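Local coordinates for putative restriction endonuclease domain-containing protein (Anabaena variabilis, PDB 3OT2) that is of uncharacterised function but probably acts as a nuclease, belonging to the Uma2 family of putative restriction endonucleases in the PDDEXK clan, at residues T134-W138 with V166-F171. Residues are numbered along the deposited sequence; the frame is centred on the assembly and turned at random.
Sequences TQMGW and VPVPSF
Gln135 reaches across to Phe171 with its carboxamide at the rim of the ring and its plane 79° from the ring's; OE1 lies in the ring plane, 4.0 Å from CD2. The same OE1 accepts a bond from a water 2.6 Å away, and that water takes the backbone N-H of Phe171 and also bonds Ser170 OG, while Gln135 NE2 is hydrogen-bonded to Asp107. Both ends of the amide therefore have partners, which fixes its rotation.

Next along, at the start of strand 136-141, comes Met136, modelled as selenomethionine. With CG anti to the backbone N (chi1 -177°) and the chain extended as far as SE, the side chain runs out to the proline-rich loop, where SE lies 3.3 Å from Pro167 O and 3.9 Å from Pro169 CD, and the bend at chi3 lays CE against Pro167 CB.

Trp138 carries the polar link. Its NE1 donates to Pro167 O, the oxygen that SE of Met136 also approaches, at 2.9 Å; that oxygen lies in the indole plane and the carbonyl points almost straight at the nitrogen, though the bond is bent at the hydrogen, with an N-H...O angle of 140°. Val166 CG1 lies above the ring plane, displaced toward the rim, 3.5 Å from CZ2, and Val168 CG1 comes in obliquely to that same carbon. Trp108, on the neighbouring parallel strand 108-112, meets this indole edge-to-face. A phenylalanine in place of Trp138 would probably leave Pro167 O without its N-H mate.

The contact thus lays segment 166-171 over a central strand of the mixed sheet in this putative PDDEXK nuclease fold. One direct hydrogen bond, from indole to Pro167 carbonyl, joins the two; the water adds an indirect link at the Gln135 end, and the rest is apolar contact.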
ATOM      1  N   THR A 134       8.917  12.342  -8.620  1.00 31.03           N
ATOM      2  CA  THR A 134       9.632  11.879  -7.425  1.00 27.28           C
ATOM      3  C   THR A 134      10.418  10.608  -7.779  1.00 29.97           C
ATOM      4  O   THR A 134       9.913   9.740  -8.489  1.00 29.19           O
ATOM      5  CB  THR A 134       8.656  11.694  -6.271  1.00 29.12           C
ATOM      6  OG1 THR A 134       8.095  12.975  -5.967  1.00 28.50           O
ATOM      7  CG2 THR A 134       9.305  11.112  -5.014  1.00 25.56           C
ATOM      8  N   GLN A 135      11.677  10.529  -7.315  1.00 27.07           N
ATOM      9  CA  GLN A 135      12.530   9.377  -7.587  1.00 27.98           C
ATOM     10  C   GLN A 135      12.157   8.221  -6.695  1.00 28.50           C
ATOM     11  O   GLN A 135      12.236   7.080  -7.127  1.00 29.39           O
ATOM     12  CB  GLN A 135      14.026   9.705  -7.374  1.00 29.89           C
ATOM     13  CG  GLN A 135      14.535  10.960  -8.093  1.00 32.42           C
ATOM     14  CD  GLN A 135      16.006  11.205  -7.818  1.00 42.34           C
ATOM     15  OE1 GLN A 135      16.805  10.272  -7.603  1.00 40.51           O
ATOM     16  NE2 GLN A 135      16.415  12.481  -7.872  1.00 33.36           N
HETATM   17  N   MSE A 136      11.834   8.492  -5.429  1.00 24.56           N
HETATM   18  CA  MSE A 136      11.531   7.416  -4.485  1.00 22.68           C
HETATM   19  C   MSE A 136      10.566   7.861  -3.411  1.00 28.01           C
HETATM   20  O   MSE A 136      10.620   8.995  -2.936  1.00 25.88           O
HETATM   21  CB  MSE A 136      12.837   6.902  -3.810  1.00 22.80           C
HETATM   22  CG  MSE A 136      12.586   5.712  -2.851  1.00 25.14           C
HETATM   23 SE   MSE A 136      14.224   5.021  -2.080  0.75 27.52          SE
HETATM   24  CE  MSE A 136      14.902   4.031  -3.616  1.00 25.72           C
ATOM     25  N   GLY A 137       9.722   6.926  -3.001  1.00 25.04           N
ATOM     26  CA  GLY A 137       8.832   7.097  -1.868  1.00 24.24           C
ATOM     27  C   GLY A 137       9.132   6.041  -0.826  1.00 28.34           C
ATOM     28  O   GLY A 137       9.436   4.896  -1.169  1.00 27.17           O
ATOM     29  N   TRP A 138       9.111   6.437   0.451  1.00 26.29           N
ATOM     30  CA  TRP A 138       9.201   5.538   1.593  1.00 26.17           C
ATOM     31  C   TRP A 138       7.929   5.620   2.397  1.00 29.66           C
ATOM     32  O   TRP A 138       7.515   6.722   2.770  1.00 30.01           O
ATOM     33  CB  TRP A 138      10.364   5.921   2.546  1.00 24.54           C
ATOM     34  CG  TRP A 138      11.732   5.364   2.254  1.00 25.30           C
ATOM     35  CD1 TRP A 138      12.175   4.774   1.108  1.00 27.97           C
ATOM     36  CD2 TRP A 138      12.858   5.451   3.127  1.00 25.04           C
ATOM     37  NE1 TRP A 138      13.496   4.416   1.242  1.00 28.15           N
ATOM     38  CE2 TRP A 138      13.939   4.812   2.483  1.00 29.32           C
ATOM     39  CE3 TRP A 138      13.041   5.955   4.432  1.00 26.15           C
ATOM     40  CZ2 TRP A 138      15.194   4.664   3.095  1.00 28.79           C
ATOM     41  CZ3 TRP A 138      14.278   5.804   5.040  1.00 28.96           C
ATOM     42  CH2 TRP A 138      15.341   5.168   4.373  1.00 29.97           C
ATOM     43  N   VAL A 166      17.634  -0.465   3.885  1.00 34.22           N
ATOM     44  CA  VAL A 166      16.507   0.098   3.145  1.00 30.79           C
ATOM     45  C   VAL A 166      17.093   0.861   1.957  1.00 34.08           C
ATOM     46  O   VAL A 166      17.977   1.682   2.171  1.00 32.60           O
ATOM     47  CB  VAL A 166      15.589   0.977   4.027  1.00 32.19           C
ATOM     48  CG1 VAL A 166      14.278   1.296   3.312  1.00 30.15           C
ATOM     49  CG2 VAL A 166      15.306   0.300   5.367  1.00 33.08           C
ATOM     50  N   PRO A 167      16.648   0.608   0.712  1.00 31.14           N
ATOM     51  CA  PRO A 167      17.192   1.367  -0.426  1.00 30.26           C
ATOM     52  C   PRO A 167      16.965   2.867  -0.299  1.00 31.65           C
ATOM     53  O   PRO A 167      15.937   3.340   0.224  1.00 28.72           O
ATOM     54  CB  PRO A 167      16.402   0.841  -1.635  1.00 32.48           C
ATOM     55  CG  PRO A 167      15.797  -0.423  -1.202  1.00 37.24           C
ATOM     56  CD  PRO A 167      15.602  -0.335   0.276  1.00 32.79           C
ATOM     57  N   VAL A 168      17.908   3.605  -0.837  1.00 27.85           N
ATOM     58  CA  VAL A 168      17.878   5.062  -0.833  1.00 27.52           C
ATOM     59  C   VAL A 168      18.083   5.551  -2.266  1.00 32.72           C
ATOM     60  O   VAL A 168      18.660   4.812  -3.068  1.00 31.89           O
ATOM     61  CB  VAL A 168      18.953   5.637   0.146  1.00 30.86           C
ATOM     62  CG1 VAL A 168      18.583   5.352   1.603  1.00 29.61           C
ATOM     63  CG2 VAL A 168      20.371   5.136  -0.178  1.00 32.26           C
ATOM     64  N   PRO A 169      17.643   6.776  -2.640  1.00 29.87           N
ATOM     65  CA  PRO A 169      17.957   7.267  -4.002  1.00 29.94           C
ATOM     66  C   PRO A 169      19.469   7.363  -4.186  1.00 32.34           C
ATOM     67  O   PRO A 169      20.198   7.465  -3.193  1.00 30.69           O
ATOM     68  CB  PRO A 169      17.292   8.646  -4.055  1.00 31.20           C
ATOM     69  CG  PRO A 169      16.399   8.714  -2.876  1.00 33.61           C
ATOM     70  CD  PRO A 169      16.961   7.803  -1.837  1.00 29.12           C
ATOM     71  N   SER A 170      19.954   7.274  -5.431  1.00 30.84           N
ATOM     72  CA  SER A 170      21.399   7.246  -5.667  1.00 31.90           C
ATOM     73  C   SER A 170      22.114   8.521  -5.133  1.00 35.25           C
ATOM     74  O   SER A 170      23.253   8.396  -4.667  1.00 35.01           O
ATOM     75  CB  SER A 170      21.723   6.991  -7.138  1.00 36.21           C
ATOM     76  OG  SER A 170      21.167   8.005  -7.956  1.00 46.93           O
ATOM     77  N   PHE A 171      21.445   9.699  -5.097  1.00 29.81           N
ATOM     78  CA  PHE A 171      22.122  10.886  -4.543  1.00 30.22           C
ATOM     79  C   PHE A 171      22.421  10.692  -3.034  1.00 34.86           C
ATOM     80  O   PHE A 171      23.333  11.337  -2.522  1.00 35.61           O
ATOM     81  CB  PHE A 171      21.301  12.178  -4.755  1.00 30.75           C
ATOM     82  CG  PHE A 171      19.988  12.255  -3.989  1.00 30.23           C
ATOM     83  CD1 PHE A 171      19.959  12.677  -2.658  1.00 31.26           C
ATOM     84  CD2 PHE A 171      18.774  11.964  -4.620  1.00 30.18           C
ATOM     85  CE1 PHE A 171      18.745  12.791  -1.970  1.00 30.77           C
ATOM     86  CE2 PHE A 171      17.550  12.128  -3.938  1.00 30.26           C
ATOM     87  CZ  PHE A 171      17.548  12.518  -2.617  1.00 28.71           C
TER
HETATM   88  O   HOH W   1      19.443  10.137  -7.443  1.00 37.59           O